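Afamin (Homo sapiens, PDB 6FAK) carries hydrophobic molecules in body fluids, binding vitamin E and keeping lipidated Wnt proteins soluble and active. Local coordinates at residues V162-V167 with T183-V188; F153-L158 with Q255-T260; A418-T423 with K493-Y498; H409-L414 with F529-V534. One frame throughout, in Å; residues are numbered along the deposited sequence.

Contact 1 of 4, residues V162-V167 with T183-V188; sequences VHFEEV and TRAIPV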
# COMPACT_ATOMS: atom_id res chain seq x y z
N VAL A 162 -14.57 -11.37 -6.51
CA VAL A 162 -15.61 -11.24 -7.56
C VAL A 162 -14.98 -11.19 -8.97
O VAL A 162 -15.39 -11.91 -9.86
CB VAL A 162 -16.54 -10.02 -7.32
CG1 VAL A 162 -17.36 -9.69 -8.55
CG2 VAL A 162 -17.48 -10.30 -6.16
N HIS A 163 -14.00 -10.31 -9.15
CA HIS A 163 -13.31 -10.18 -10.41
C HIS A 163 -12.52 -11.43 -10.79
O HIS A 163 -12.52 -11.82 -11.98
CB HIS A 163 -12.51 -8.91 -10.43
CG HIS A 163 -13.39 -7.72 -10.60
ND1 HIS A 163 -13.49 -7.05 -11.80
CD2 HIS A 163 -14.33 -7.19 -9.79
CE1 HIS A 163 -14.39 -6.09 -11.68
NE2 HIS A 163 -14.91 -6.15 -10.47
N PHE A 164 -11.93 -12.08 -9.79
CA PHE A 164 -11.23 -13.31 -10.04
C PHE A 164 -12.21 -14.39 -10.53
O PHE A 164 -11.91 -15.10 -11.48
CB PHE A 164 -10.35 -13.74 -8.86
CG PHE A 164 -8.89 -13.31 -9.00
CD1 PHE A 164 -8.10 -13.80 -10.04
CD2 PHE A 164 -8.30 -12.42 -8.09
CE1 PHE A 164 -6.76 -13.42 -10.16
CE2 PHE A 164 -6.95 -12.06 -8.19
CZ PHE A 164 -6.18 -12.55 -9.24
N GLU A 165 -13.39 -14.45 -9.94
CA GLU A 165 -14.44 -15.32 -10.42
C GLU A 165 -14.90 -15.05 -11.88
O GLU A 165 -15.15 -16.00 -12.66
CB GLU A 165 -15.64 -15.32 -9.45
CG GLU A 165 -16.82 -16.11 -9.98
CD GLU A 165 -17.84 -16.50 -8.93
OE1 GLU A 165 -18.54 -17.51 -9.16
OE2 GLU A 165 -17.95 -15.82 -7.88
N GLU A 166 -15.06 -13.79 -12.25
CA GLU A 166 -15.36 -13.43 -13.63
C GLU A 166 -14.22 -13.86 -14.60
O GLU A 166 -14.48 -14.19 -15.75
CB GLU A 166 -15.57 -11.91 -13.80
CG GLU A 166 -16.63 -11.22 -12.92
CD GLU A 166 -17.92 -12.00 -12.66
OE1 GLU A 166 -18.43 -12.71 -13.57
OE2 GLU A 166 -18.45 -11.86 -11.54
N VAL A 167 -12.97 -13.83 -14.15
CA VAL A 167 -11.84 -14.30 -14.94
C VAL A 167 -11.96 -15.80 -15.17
O VAL A 167 -11.80 -16.24 -16.28
CB VAL A 167 -10.49 -13.90 -14.34
CG1 VAL A 167 -9.31 -14.66 -14.99
CG2 VAL A 167 -10.31 -12.40 -14.47
N THR A 183 -3.33 -13.83 -18.62
CA THR A 183 -3.54 -12.48 -19.16
C THR A 183 -4.58 -11.70 -18.36
O THR A 183 -4.34 -10.57 -17.94
CB THR A 183 -4.05 -12.60 -20.63
OG1 THR A 183 -3.08 -13.32 -21.39
CG2 THR A 183 -4.31 -11.23 -21.30
N ARG A 184 -5.74 -12.31 -18.18
CA ARG A 184 -6.93 -11.62 -17.61
C ARG A 184 -6.80 -11.39 -16.10
O ARG A 184 -7.41 -10.48 -15.57
CB ARG A 184 -8.23 -12.40 -17.90
CG ARG A 184 -8.62 -12.55 -19.37
CD ARG A 184 -8.52 -11.25 -20.19
NE ARG A 184 -8.78 -11.51 -21.59
CZ ARG A 184 -8.32 -10.81 -22.64
NH1 ARG A 184 -8.63 -11.20 -23.87
NH2 ARG A 184 -7.57 -9.73 -22.46
N ALA A 185 -6.01 -12.22 -15.44
CA ALA A 185 -5.65 -12.04 -14.01
C ALA A 185 -4.78 -10.79 -13.75
O ALA A 185 -4.86 -10.21 -12.65
CB ALA A 185 -4.97 -13.28 -13.49
N ILE A 186 -3.99 -10.35 -14.74
CA ILE A 186 -3.07 -9.24 -14.52
C ILE A 186 -3.72 -7.98 -13.94
O ILE A 186 -3.23 -7.46 -12.91
CB ILE A 186 -2.24 -8.91 -15.78
CG1 ILE A 186 -1.19 -10.02 -15.99
CG2 ILE A 186 -1.50 -7.58 -15.65
CD1 ILE A 186 -0.71 -10.08 -17.41
N PRO A 187 -4.80 -7.46 -14.57
CA PRO A 187 -5.35 -6.24 -13.98
C PRO A 187 -6.04 -6.46 -12.65
O PRO A 187 -6.20 -5.50 -11.94
CB PRO A 187 -6.37 -5.74 -14.97
CG PRO A 187 -6.52 -6.82 -16.01
CD PRO A 187 -5.39 -7.77 -15.89
N VAL A 188 -6.48 -7.68 -12.35
CA VAL A 188 -7.08 -7.95 -11.05
C VAL A 188 -5.97 -7.87 -10.00
O VAL A 188 -6.16 -7.27 -8.93
CB VAL A 188 -7.78 -9.31 -10.98
CG1 VAL A 188 -8.50 -9.45 -9.66
CG2 VAL A 188 -8.83 -9.48 -12.11

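Contact 2 of 4, residues F153-L158 with Q255-T260; sequences FAPTLL and QCIRDT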
# COMPACT_ATOMS: atom_id res chain seq x y z
N PHE A 153 -8.10 -4.38 3.01
CA PHE A 153 -9.43 -4.20 3.63
C PHE A 153 -10.44 -5.15 2.97
O PHE A 153 -10.33 -5.43 1.76
CB PHE A 153 -9.94 -2.78 3.46
CG PHE A 153 -9.12 -1.69 4.11
CD1 PHE A 153 -8.05 -1.95 4.99
CD2 PHE A 153 -9.49 -0.38 3.89
CE1 PHE A 153 -7.33 -0.90 5.60
CE2 PHE A 153 -8.79 0.68 4.49
CZ PHE A 153 -7.71 0.42 5.31
N ALA A 154 -11.41 -5.63 3.77
CA ALA A 154 -12.40 -6.62 3.30
C ALA A 154 -13.17 -6.26 2.03
O ALA A 154 -13.31 -7.13 1.16
CB ALA A 154 -13.32 -7.08 4.40
N PRO A 155 -13.67 -5.02 1.92
CA PRO A 155 -14.39 -4.66 0.71
C PRO A 155 -13.50 -4.81 -0.54
O PRO A 155 -13.97 -5.25 -1.60
CB PRO A 155 -14.77 -3.19 0.95
CG PRO A 155 -14.84 -3.06 2.43
CD PRO A 155 -13.78 -3.97 2.95
N THR A 156 -12.21 -4.52 -0.41
CA THR A 156 -11.25 -4.69 -1.49
C THR A 156 -11.07 -6.18 -1.89
O THR A 156 -11.15 -6.54 -3.09
CB THR A 156 -9.91 -4.03 -1.15
OG1 THR A 156 -10.16 -2.65 -0.84
CG2 THR A 156 -8.96 -4.15 -2.31
N LEU A 157 -10.85 -7.01 -0.89
CA LEU A 157 -10.64 -8.43 -1.08
C LEU A 157 -11.86 -9.11 -1.69
O LEU A 157 -11.71 -9.99 -2.58
CB LEU A 157 -10.28 -9.13 0.24
CG LEU A 157 -8.90 -9.69 0.52
CD1 LEU A 157 -7.76 -9.10 -0.32
CD2 LEU A 157 -8.57 -9.68 2.00
N LEU A 158 -13.03 -8.75 -1.20
CA LEU A 158 -14.30 -9.27 -1.78
C LEU A 158 -14.50 -8.84 -3.26
O LEU A 158 -14.97 -9.62 -4.09
CB LEU A 158 -15.50 -8.84 -0.95
CG LEU A 158 -15.62 -9.41 0.45
CD1 LEU A 158 -16.66 -8.63 1.23
CD2 LEU A 158 -15.96 -10.88 0.45
N GLN A 255 -16.91 -4.49 10.99
CA GLN A 255 -16.96 -3.05 11.18
C GLN A 255 -16.46 -2.28 9.95
O GLN A 255 -16.97 -1.20 9.62
CB GLN A 255 -16.13 -2.64 12.40
CG GLN A 255 -16.45 -1.24 12.91
CD GLN A 255 -17.92 -1.12 13.36
OE1 GLN A 255 -18.52 -2.08 13.83
NE2 GLN A 255 -18.49 0.03 13.12
N CYS A 256 -15.44 -2.82 9.31
CA CYS A 256 -14.90 -2.24 8.10
C CYS A 256 -15.97 -2.15 7.01
O CYS A 256 -16.14 -1.08 6.40
CB CYS A 256 -13.67 -3.04 7.62
SG CYS A 256 -12.77 -2.41 6.19
N ILE A 257 -16.65 -3.27 6.76
CA ILE A 257 -17.72 -3.33 5.76
C ILE A 257 -18.83 -2.33 6.10
O ILE A 257 -19.20 -1.53 5.25
CB ILE A 257 -18.26 -4.79 5.53
CG1 ILE A 257 -17.23 -5.63 4.80
CG2 ILE A 257 -19.54 -4.78 4.70
CD1 ILE A 257 -17.38 -7.12 4.98
N ARG A 258 -19.29 -2.35 7.35
CA ARG A 258 -20.31 -1.40 7.86
C ARG A 258 -19.90 0.05 7.71
O ARG A 258 -20.70 0.85 7.27
CB ARG A 258 -20.62 -1.63 9.35
CG ARG A 258 -21.45 -2.88 9.61
CD ARG A 258 -21.84 -3.04 11.08
NE ARG A 258 -22.54 -4.31 11.30
CZ ARG A 258 -22.61 -5.01 12.44
NH1 ARG A 258 -21.99 -4.59 13.54
NH2 ARG A 258 -23.28 -6.14 12.47
N ASP A 259 -18.70 0.40 8.14
CA ASP A 259 -18.23 1.79 8.02
C ASP A 259 -17.99 2.20 6.57
O ASP A 259 -18.22 3.36 6.25
CB ASP A 259 -16.97 2.08 8.86
CG ASP A 259 -17.22 1.95 10.35
OD1 ASP A 259 -18.39 1.92 10.72
OD2 ASP A 259 -16.25 1.89 11.15
N THR A 260 -17.50 1.29 5.72
CA THR A 260 -17.35 1.60 4.30
C THR A 260 -18.74 1.90 3.68
O THR A 260 -18.91 2.91 3.01
CB THR A 260 -16.66 0.44 3.56
OG1 THR A 260 -15.33 0.25 4.08
CG2 THR A 260 -16.56 0.70 2.04

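Contact 3 of 4, residues A418-T423 with K493-Y498; sequences APQLST and KADKTY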
# COMPACT_ATOMS: atom_id res chain seq x y z
N ALA A 418 19.78 0.91 2.95
CA ALA A 418 19.03 -0.04 3.82
C ALA A 418 19.47 -1.49 3.60
O ALA A 418 18.65 -2.34 3.28
CB ALA A 418 17.51 0.11 3.60
N PRO A 419 20.78 -1.74 3.71
CA PRO A 419 21.32 -3.07 3.38
C PRO A 419 20.86 -4.16 4.35
O PRO A 419 20.98 -5.33 3.99
CB PRO A 419 22.83 -2.87 3.44
CG PRO A 419 23.01 -1.77 4.43
CD PRO A 419 21.86 -0.84 4.15
N GLN A 420 20.30 -3.79 5.52
CA GLN A 420 19.83 -4.73 6.49
C GLN A 420 18.52 -5.41 6.06
O GLN A 420 18.17 -6.47 6.61
CB GLN A 420 19.63 -4.05 7.87
CG GLN A 420 20.92 -3.48 8.51
CD GLN A 420 21.32 -2.12 7.98
OE1 GLN A 420 20.55 -1.44 7.25
NE2 GLN A 420 22.45 -1.65 8.44
N LEU A 421 17.80 -4.84 5.11
CA LEU A 421 16.59 -5.50 4.56
C LEU A 421 16.93 -6.75 3.78
O LEU A 421 17.99 -6.89 3.23
CB LEU A 421 15.81 -4.55 3.66
CG LEU A 421 15.29 -3.32 4.39
CD1 LEU A 421 14.65 -2.36 3.44
CD2 LEU A 421 14.35 -3.66 5.53
N SER A 422 16.03 -7.73 3.80
CA SER A 422 16.18 -8.90 2.95
C SER A 422 16.23 -8.47 1.46
O SER A 422 15.62 -7.48 1.01
CB SER A 422 15.05 -9.90 3.15
OG SER A 422 13.84 -9.38 2.66
N THR A 423 16.98 -9.26 0.71
CA THR A 423 17.01 -9.11 -0.71
C THR A 423 15.63 -9.14 -1.34
O THR A 423 15.37 -8.32 -2.24
CB THR A 423 17.96 -10.17 -1.34
OG1 THR A 423 19.28 -9.84 -0.90
CG2 THR A 423 17.89 -10.15 -2.82
N LYS A 493 22.66 8.81 3.02
CA LYS A 493 23.87 8.28 2.45
C LYS A 493 23.93 6.79 2.80
O LYS A 493 23.16 6.33 3.62
CB LYS A 493 25.05 9.05 3.03
CG LYS A 493 25.03 10.52 2.60
CD LYS A 493 25.99 11.35 3.43
CE LYS A 493 26.22 12.74 2.82
NZ LYS A 493 27.50 13.34 3.30
N ALA A 494 24.85 6.07 2.17
CA ALA A 494 25.02 4.65 2.43
C ALA A 494 25.25 4.38 3.93
O ALA A 494 25.84 5.21 4.64
CB ALA A 494 26.18 4.10 1.56
N ASP A 495 24.76 3.26 4.44
CA ASP A 495 25.09 2.89 5.80
C ASP A 495 26.50 2.28 5.88
O ASP A 495 26.67 1.07 5.69
CB ASP A 495 24.08 1.92 6.41
CG ASP A 495 24.37 1.63 7.86
OD1 ASP A 495 25.50 1.93 8.36
OD2 ASP A 495 23.47 1.07 8.53
N LYS A 496 27.49 3.06 6.24
CA LYS A 496 28.87 2.53 6.18
C LYS A 496 29.28 1.60 7.33
O LYS A 496 30.35 1.05 7.30
CB LYS A 496 29.90 3.62 6.02
CG LYS A 496 29.96 4.18 4.61
CD LYS A 496 29.36 5.57 4.60
CE LYS A 496 29.17 6.13 3.21
NZ LYS A 496 28.02 7.08 3.29
N THR A 497 28.40 1.39 8.30
CA THR A 497 28.65 0.43 9.37
C THR A 497 28.31 -1.02 8.96
O THR A 497 28.64 -1.97 9.68
CB THR A 497 27.84 0.78 10.63
OG1 THR A 497 26.43 0.55 10.44
CG2 THR A 497 28.04 2.28 11.03
N TYR A 498 27.61 -1.19 7.84
CA TYR A 498 27.13 -2.48 7.45
C TYR A 498 28.27 -3.43 7.07
O TYR A 498 29.16 -3.07 6.35
CB TYR A 498 26.14 -2.34 6.28
CG TYR A 498 25.68 -3.64 5.69
CD1 TYR A 498 24.71 -4.44 6.31
CD2 TYR A 498 26.18 -4.07 4.47
CE1 TYR A 498 24.29 -5.64 5.71
CE2 TYR A 498 25.76 -5.27 3.90
CZ TYR A 498 24.82 -6.02 4.53
OH TYR A 498 24.38 -7.17 3.90
O HOH W 1 22.02 -8.04 4.94

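Contact 4 of 4, residues H409-L414 with F529-V534; sequences HYLIRL and FLVNLV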
# COMPACT_ATOMS: atom_id res chain seq x y z
N HIS A 409 19.31 1.36 -10.98
CA HIS A 409 19.81 2.51 -10.23
C HIS A 409 19.15 2.60 -8.82
O HIS A 409 19.87 2.84 -7.81
CB HIS A 409 19.65 3.83 -11.00
CG HIS A 409 20.58 3.97 -12.18
ND1 HIS A 409 21.21 5.16 -12.49
CD2 HIS A 409 21.01 3.07 -13.09
CE1 HIS A 409 21.98 4.99 -13.55
NE2 HIS A 409 21.87 3.73 -13.94
N TYR A 410 17.86 2.35 -8.76
CA TYR A 410 17.11 2.33 -7.50
C TYR A 410 17.49 1.18 -6.55
O TYR A 410 17.57 1.37 -5.33
CB TYR A 410 15.59 2.36 -7.73
CG TYR A 410 15.10 3.76 -8.11
CD1 TYR A 410 15.46 4.87 -7.35
CD2 TYR A 410 14.25 3.97 -9.18
CE1 TYR A 410 15.03 6.15 -7.67
CE2 TYR A 410 13.83 5.27 -9.52
CZ TYR A 410 14.24 6.34 -8.76
OH TYR A 410 13.83 7.62 -9.01
N LEU A 411 17.71 0.02 -7.14
CA LEU A 411 18.15 -1.15 -6.40
C LEU A 411 19.51 -0.90 -5.78
O LEU A 411 19.73 -1.25 -4.62
CB LEU A 411 18.14 -2.40 -7.31
CG LEU A 411 16.75 -2.87 -7.70
CD1 LEU A 411 16.93 -4.03 -8.67
CD2 LEU A 411 15.92 -3.36 -6.52
N ILE A 412 20.44 -0.32 -6.52
CA ILE A 412 21.75 0.04 -5.95
C ILE A 412 21.60 1.03 -4.75
O ILE A 412 22.11 0.79 -3.64
CB ILE A 412 22.71 0.63 -7.05
CG1 ILE A 412 23.11 -0.46 -8.05
CG2 ILE A 412 23.97 1.21 -6.38
CD1 ILE A 412 23.84 0.02 -9.30
N ARG A 413 20.86 2.10 -4.98
CA ARG A 413 20.67 3.16 -3.98
C ARG A 413 19.96 2.64 -2.74
O ARG A 413 20.44 2.89 -1.64
CB ARG A 413 19.89 4.36 -4.55
CG ARG A 413 20.82 5.35 -5.26
CD ARG A 413 21.55 6.30 -4.27
NE ARG A 413 22.91 5.83 -3.94
CZ ARG A 413 23.57 6.06 -2.80
NH1 ARG A 413 23.01 6.79 -1.82
NH2 ARG A 413 24.77 5.57 -2.63
N LEU A 414 18.86 1.92 -2.93
CA LEU A 414 18.11 1.40 -1.83
C LEU A 414 18.95 0.42 -0.98
O LEU A 414 18.86 0.41 0.25
CB LEU A 414 16.83 0.69 -2.29
CG LEU A 414 15.61 1.51 -2.73
CD1 LEU A 414 14.66 0.62 -3.57
CD2 LEU A 414 14.88 2.01 -1.49
N PHE A 529 20.16 -10.78 -7.98
CA PHE A 529 21.62 -10.77 -8.23
C PHE A 529 22.24 -9.40 -7.93
O PHE A 529 23.27 -9.31 -7.20
CB PHE A 529 21.92 -11.25 -9.68
CG PHE A 529 23.35 -11.13 -10.07
CD1 PHE A 529 23.84 -9.94 -10.63
CD2 PHE A 529 24.21 -12.19 -9.90
CE1 PHE A 529 25.18 -9.80 -10.96
CE2 PHE A 529 25.57 -12.06 -10.22
CZ PHE A 529 26.05 -10.84 -10.76
N LEU A 530 21.62 -8.36 -8.47
CA LEU A 530 22.14 -7.00 -8.28
C LEU A 530 22.16 -6.58 -6.81
O LEU A 530 23.16 -6.02 -6.34
CB LEU A 530 21.39 -6.00 -9.10
CG LEU A 530 21.87 -4.56 -8.95
CD1 LEU A 530 23.35 -4.29 -9.22
CD2 LEU A 530 21.06 -3.71 -9.90
N VAL A 531 21.06 -6.88 -6.10
CA VAL A 531 20.97 -6.55 -4.71
C VAL A 531 22.03 -7.29 -3.91
O VAL A 531 22.75 -6.66 -3.12
CB VAL A 531 19.54 -6.75 -4.16
CG1 VAL A 531 19.47 -6.66 -2.64
CG2 VAL A 531 18.63 -5.70 -4.77
N ASN A 532 22.13 -8.60 -4.10
CA ASN A 532 23.18 -9.39 -3.42
C ASN A 532 24.60 -8.90 -3.73
O ASN A 532 25.46 -8.80 -2.85
CB ASN A 532 23.02 -10.90 -3.70
CG ASN A 532 21.77 -11.47 -3.07
OD1 ASN A 532 21.39 -11.07 -1.96
ND2 ASN A 532 21.13 -12.41 -3.75
N LEU A 533 24.83 -8.51 -4.98
CA LEU A 533 26.11 -7.93 -5.38
C LEU A 533 26.46 -6.64 -4.62
O LEU A 533 27.65 -6.46 -4.18
CB LEU A 533 26.13 -7.67 -6.88
CG LEU A 533 27.47 -7.27 -7.46
CD1 LEU A 533 28.49 -8.41 -7.35
CD2 LEU A 533 27.25 -6.83 -8.90
N VAL A 534 25.45 -5.78 -4.46
CA VAL A 534 25.60 -4.51 -3.79
C VAL A 534 25.88 -4.76 -2.30
O VAL A 534 26.71 -4.07 -1.73
CB VAL A 534 24.41 -3.53 -3.96
CG1 VAL A 534 24.64 -2.28 -3.17
CG2 VAL A 534 24.27 -3.09 -5.42

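Contact 1 of 4, residues V162-V167 with T183-V188
Segments 162-167 and 183-188 are helical, the second kinked at P187, and run antiparallel, their short axes 9.7 Å apart at an angle of 169°, with H163 facing V188 at one end and V167 facing R184 at the other. V188 supplies the largest share of the contact. Its CG1, anti to the backbone N (chi1 -174°), sits over one face of the F164 ring, 3.6 Å from the centroid and offset toward the CD2-CE2 rim, each of these atoms 3.4 Å away: a CH-pi contact. The other branch, CG2, turns to V167 CG2 at 4.0 Å and also touches H163 CB. A185 CB meets F164 CE1 obliquely at 3.8 Å. V167 covers the far end, CG1 against R184 CB at 3.8 Å and CG2 against the R184 carbonyl O. The polar ends lead off: H163 NE2 is hydrogen-bonded with E288 OE2, and the arginine contributes its CB. The pair is an antiparallel packing of consecutive helices, 154-171 and 177-209, met here in the first albumin repeat. Its chemistry is apolar, methyl against ring and methyl against methyl, so fit and exclusion of water probably hold these two segments together.

Contact 2 of 4, residues F153-L158 with Q255-T260
P155 lays CD against the sulfur of C256, 3.7 Å from SG, and reaches T260 with CG, 3.7 Å from OG1. This is a helix-helix crossing between two albumin repeats: the first turn of helix 154-171 meets helix 253-268 almost perpendicularly, at -92° with short axes 9.9 Å apart. F153, at the N-cap position, brings CB to 3.9 Å from C256 SG, and the sulfur lies oblique to its ring, 4.9 Å from the centroid, as a sulfur-aromatic contact. C256 SG is anti to the backbone N (chi1 -175°), which carries it toward F153 and P155; the same sulfur closes the disulfide to C248, which links helix 253-268 to helix 231-250. I257 fills the other flank, its CD1 touching A154 CB and L158 CD1, the leucine and isoleucine side chains crossing at about a right angle. Helices 13-20 and 22-33 cover that flank through I18 and I25. All touching residues are buried, and segment 255-260 belongs to the region 194-298 that forms the pocket for hydrophobic ligands. T260 OG1, the polar atom beside the proline, has both C256 O, at 2.8 Å, and N244 OD1 within reach.

Contact 3 of 4, residues A418-T423 with K493-Y498
P419 sets its CB-CG side down on one face of the Y498 ring, the rest of the proline ring rising away. CB is over the ring centre, 3.5 Å from the centroid and 4° off the normal, a CH-pi contact. The proline CG reaches back along the same face to Y498 CG, also at 3.5 Å, and the two side chains slide past each other in opposite directions. The tyrosine CG stands anti to its backbone N (chi1 174°), which carries it toward the proline. One water joins the two segments: it donates to P419 O and lies 2.7 Å from Y498 OH.

Beside this contact Q420 meets D495. The glutamine chain bends at chi2 (82°), turning CD back toward the other loop, and NE2 donates to D495 OD2 at 2.9 Å. The acceptor lies near the amide plane of Q420, whereas OD2 is met from above the carboxylate plane. The far end of the amide is used as well, OE1 accepting from N471 ND2, so the group is held at both its polar atoms. The other carboxylate oxygen, D495 OD1, takes T497 N at 3.0 Å and T497 OG1 at 2.7 Å, both from the same face, which fixes the rotation of the carboxylate.

The backbone of D495 is paired with K416, at the end of helix 376-417. The arrangement joins two loops of the third albumin repeat, each making a type I turn: A418-L421 between helices 376-417 and 423-440, and D495-Y498 between helix 485-490 and strand 503-504, where D495 OD1 and T497 N form an Asx turn.

Contact 4 of 4, residues H409-L414 with F529-V534
Helical segments 409-414 and 529-534 run in roughly the same direction, their short axes 9.2 Å apart and crossing at -34°, with L411 nearest V531 and I412 nearest V534. They belong to the largely helical third albumin repeat, where the long helix 376-417 packs against helix 521-536. Two residues from the first segment meet three from the second, and all five are buried. L411 lies between L530 and V531: its CB touches L530 CD2 at 4.1 Å, and its CD2 meets V531 CG2 at 4.0 Å, the two side chains crossing at about a right angle. I412 continues the row chiefly through CG1, which is anti to the carbonyl carbon (chi1 -68°) and touches both L530 CD1 and V534 CG2. L530 thus splits its two methyls between the partners, CD1 to the isoleucine and CD2 to the leucine. Its CG is anti to the backbone N (chi1 -180°), which carries CG toward the facing helix.

The contact consists of aliphatic carbon against aliphatic carbon, at distances of ordinary van der Waals packing. Other helices close the flanks: helix 542-560 places F549 on L530 and Q546 on I412, while helix 423-440 brings L426 to V531. The polar R413 points its CB away from the facing helix and forms a salt bridge with D542 through NE. V534 also approaches the backbone, its CG1 lying 4.0 Å from I412 O, and its CG2 makes the closest side-chain touch of the four residue pairs, 3.9 Å from I412 CG1.

Contacts 2 and 4 are buried, contact 1 lies at the surface and contact 3 is partly buried. Contacts 1 and 2 share helix 154-171: its start crosses a helix of the second albumin repeat, while its later turns pair with the next helix of the chain. Contacts 3 and 4 belong to the third repeat, their centres 11 Å apart, and touch where T423 OG1 lies 2.7 Å from N532 OD1, a probable hydrogen bond. Three contacts join helices through apolar side chains, with a disulfide sulfur added in contact 2; the loop pair of contact 3 adds a side-chain hydrogen bond and a bridging water. Contacts 2 and 4 lie on opposite sides of the chain's centre.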